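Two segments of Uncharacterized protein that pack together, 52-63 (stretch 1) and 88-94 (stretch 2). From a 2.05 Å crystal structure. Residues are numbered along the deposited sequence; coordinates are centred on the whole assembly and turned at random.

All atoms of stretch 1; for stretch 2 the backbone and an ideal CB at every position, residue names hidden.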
# COMPACT_ATOMS: atom_id res chain seq x y z
N PHE A 52 8.14 4.11 -0.86
CA PHE A 52 8.37 2.91 -0.05
C PHE A 52 7.03 2.41 0.50
O PHE A 52 6.16 3.20 0.86
CB PHE A 52 9.29 3.23 1.13
CG PHE A 52 10.70 3.58 0.74
CD1 PHE A 52 11.66 2.59 0.60
CD2 PHE A 52 11.07 4.90 0.53
CE1 PHE A 52 12.97 2.91 0.24
CE2 PHE A 52 12.37 5.23 0.17
CZ PHE A 52 13.32 4.23 0.02
N VAL A 53 6.88 1.09 0.59
CA VAL A 53 5.67 0.50 1.15
C VAL A 53 6.01 -0.88 1.72
O VAL A 53 6.85 -1.60 1.17
CB VAL A 53 4.52 0.42 0.10
CG1 VAL A 53 4.82 -0.63 -0.96
CG2 VAL A 53 3.18 0.12 0.77
N PHE A 54 5.38 -1.23 2.84
CA PHE A 54 5.55 -2.56 3.40
C PHE A 54 4.20 -3.21 3.70
O PHE A 54 3.19 -2.52 3.89
CB PHE A 54 6.42 -2.52 4.66
CG PHE A 54 5.78 -1.81 5.81
CD1 PHE A 54 4.94 -2.48 6.69
CD2 PHE A 54 6.00 -0.45 6.00
CE1 PHE A 54 4.33 -1.83 7.73
CE2 PHE A 54 5.39 0.22 7.06
CZ PHE A 54 4.56 -0.47 7.93
N HIS A 55 4.20 -4.54 3.78
CA HIS A 55 3.01 -5.30 4.18
C HIS A 55 3.49 -6.40 5.12
O HIS A 55 4.33 -7.23 4.73
CB HIS A 55 2.30 -5.95 2.98
CG HIS A 55 2.09 -5.02 1.82
ND1 HIS A 55 1.08 -4.09 1.77
CD2 HIS A 55 2.75 -4.92 0.63
CE1 HIS A 55 1.14 -3.44 0.63
NE2 HIS A 55 2.14 -3.90 -0.08
N ALA A 56 2.98 -6.42 6.34
CA ALA A 56 3.56 -7.31 7.35
C ALA A 56 2.54 -7.85 8.34
O ALA A 56 1.58 -7.17 8.69
CB ALA A 56 4.69 -6.58 8.09
N SER A 57 2.78 -9.09 8.79
CA SER A 57 1.93 -9.71 9.80
C SER A 57 2.69 -10.46 10.88
O SER A 57 3.75 -11.05 10.63
CB SER A 57 0.86 -10.64 9.17
OG SER A 57 1.38 -11.47 8.16
N SER A 58 2.13 -10.42 12.07
CA SER A 58 2.62 -11.16 13.22
C SER A 58 1.39 -11.62 13.98
O SER A 58 0.30 -11.08 13.76
CB SER A 58 3.45 -10.24 14.11
OG SER A 58 3.88 -10.91 15.27
N GLU A 59 1.55 -12.60 14.86
CA GLU A 59 0.45 -13.01 15.73
C GLU A 59 0.25 -11.94 16.82
O GLU A 59 1.21 -11.52 17.46
CB GLU A 59 0.74 -14.38 16.36
CG GLU A 59 -0.35 -14.92 17.28
CD GLU A 59 -1.44 -15.67 16.54
OE1 GLU A 59 -1.54 -15.52 15.30
OE2 GLU A 59 -2.21 -16.41 17.20
N GLY A 60 -0.99 -11.49 17.00
CA GLY A 60 -1.27 -10.48 18.01
C GLY A 60 -0.91 -9.08 17.54
O GLY A 60 -0.77 -8.84 16.34
N ARG A 61 -0.75 -8.16 18.50
CA ARG A 61 -0.45 -6.76 18.20
C ARG A 61 0.81 -6.61 17.35
O ARG A 61 1.85 -7.20 17.65
CB ARG A 61 -0.30 -5.96 19.50
CG ARG A 61 -0.08 -4.46 19.29
CD ARG A 61 1.03 -3.93 20.19
NE ARG A 61 2.29 -4.60 19.92
CZ ARG A 61 3.06 -5.17 20.85
NH1 ARG A 61 4.19 -5.77 20.50
NH2 ARG A 61 2.69 -5.13 22.13
N LEU A 62 0.71 -5.82 16.27
CA LEU A 62 1.85 -5.55 15.40
C LEU A 62 2.01 -4.06 15.17
O LEU A 62 1.10 -3.40 14.64
CB LEU A 62 1.73 -6.27 14.05
CG LEU A 62 2.86 -5.97 13.05
CD1 LEU A 62 4.25 -6.24 13.63
CD2 LEU A 62 2.68 -6.76 11.77
N CYS A 63 3.15 -3.53 15.59
CA CYS A 63 3.51 -2.15 15.36
C CYS A 63 4.83 -2.09 14.59
O CYS A 63 5.81 -2.75 14.96
CB CYS A 63 3.67 -1.42 16.69
SG CYS A 63 2.11 -0.84 17.41
N UNK A 88 -3.05 -10.15 11.60
CA UNK A 88 -3.53 -9.25 10.55
C UNK A 88 -2.36 -8.68 9.73
O UNK A 88 -1.21 -8.73 10.18
CB UNK A 88 -4.35 -8.11 11.16
N UNK A 89 -2.64 -8.16 8.54
CA UNK A 89 -1.60 -7.52 7.73
C UNK A 89 -1.65 -6.01 7.93
O UNK A 89 -2.65 -5.37 7.60
CB UNK A 89 -1.77 -7.87 6.25
N UNK A 90 -0.57 -5.45 8.48
CA UNK A 90 -0.43 -4.01 8.58
C UNK A 90 0.36 -3.53 7.38
O UNK A 90 1.40 -4.10 7.04
CB UNK A 90 0.25 -3.60 9.89
N UNK A 91 -0.12 -2.47 6.74
CA UNK A 91 0.60 -1.86 5.63
C UNK A 91 0.85 -0.39 5.92
O UNK A 91 0.06 0.28 6.59
CB UNK A 91 -0.18 -2.02 4.32
N UNK A 92 1.97 0.12 5.40
CA UNK A 92 2.34 1.51 5.61
C UNK A 92 3.38 1.87 4.57
O UNK A 92 3.91 1.00 3.88
CB UNK A 92 2.86 1.75 7.03
N UNK A 93 3.68 3.16 4.46
CA UNK A 93 4.65 3.60 3.49
C UNK A 93 4.55 5.08 3.25
O UNK A 93 3.66 5.76 3.80
CB UNK A 93 4.48 2.84 2.17
N UNK A 94 5.47 5.60 2.43
CA UNK A 94 5.55 7.04 2.23
C UNK A 94 6.33 7.39 0.97
O UNK A 94 7.10 6.57 0.46
CB UNK A 94 6.20 7.71 3.45

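The two stretches run antiparallel, their strand axes 151° apart in direction and 4.4 Å apart at closest approach. Three pairs of backbone hydrogen bonds fix the register, so each position of stretch 2 can be read against its partner.

Position 88 lies where the ladder loosens. Its ideal CB has nothing of stretch 1 within 5.5 Å, so the visible atoms hardly restrict the choice. The deposited residue is Leu88, whose side chain stays 6.1 Å or more from stretch 1. Its backbone is linked through a water, which accepts from Leu88 N (3.0 Å from the water O) and donates to Gly60 O (2.7 Å from the water O).

At position 89 the ideal CB is 4.2 Å from Ala56 O and 4.8 Å from Ser57 CB, on the face that carries His55 and Ser57. There is space here but no charge, and phi/psi of -97/117 is ordinary strand geometry; a beta-branched residue, or another of moderate size, would suit. It is Val89, with chi1 in the t well. Its CG1 lies 4.0 Å from His55 CB and its CG2 4.2 Å from Ser57 CB, so the two methyls touch successive side chains of that face.

Position 90 points to the face of Phe54 and Ala56. The ideal CB is 4.4 Å from Leu62 CD2 and 4.9 Å from Phe54 CE1, an apolar setting in which valine, isoleucine or leucine would be plausible. The residue is Val90, and its CG2 packs against Leu62 CD2 at 3.8 Å. The backbone pairs with Ala56 in both directions: Val90 N donates to Ala56 O at 2.8 Å, and Ala56 N to Val90 O at 2.9 Å.

Position 91 returns to the His55 face. Its ideal CB is only 3.5 Å from His55 ND1, which favours a short polar side chain; serine and threonine are natural candidates. The deposited Ser91 adopts chi1 of -60° (m), placing OG at the edge of the imidazole, 2.8 Å from His55 ND1. This is a hydrogen bond in which either atom could be the donor.

Position 92 is decided by an aromatic ring. An ideal CB would sit 2.9 Å from Phe54 CZ, a clash, so glycine is expected. Gly92 leaves room for the ring, one face of which covers its N. Phe54 N donates to Gly92 O at 2.9 Å, while the return bond from Gly92 N to Phe54 O is longer, 3.3 Å.

Position 93 calls for glycine twice over. Phi/psi of 163/176 would jam a CB against the preceding carbonyl, and the ideal CB is 2.2 Å from Phe52 O and 2.8 Å from Val53 CA. Gly93 allows a close approach, with its CA 4.0 Å from Val53 CA.

At position 94 the ideal CB is 5.2 Å from Phe52 O, so several residues would fit. It is Ala94, whose N donates to Phe52 O at 2.9 Å and whose O accepts from Phe52 N at 3.0 Å.

Stretch 2 88-94: LVVSGGA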
# COMPACT_ATOMS: atom_id res chain seq x y z
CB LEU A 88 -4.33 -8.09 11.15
CG LEU A 88 -5.55 -8.42 12.02
CD1 LEU A 88 -6.19 -7.14 12.59
CD2 LEU A 88 -6.56 -9.22 11.23
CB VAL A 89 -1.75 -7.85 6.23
CG1 VAL A 89 -0.72 -7.07 5.40
CG2 VAL A 89 -1.59 -9.37 6.01
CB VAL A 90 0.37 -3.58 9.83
CG1 VAL A 90 0.30 -2.06 10.00
CG2 VAL A 90 -0.16 -4.26 11.06
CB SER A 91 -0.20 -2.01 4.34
OG SER A 91 -0.42 -3.37 4.04
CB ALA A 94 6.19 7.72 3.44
O HOH W 1 -1.91 -8.62 13.90
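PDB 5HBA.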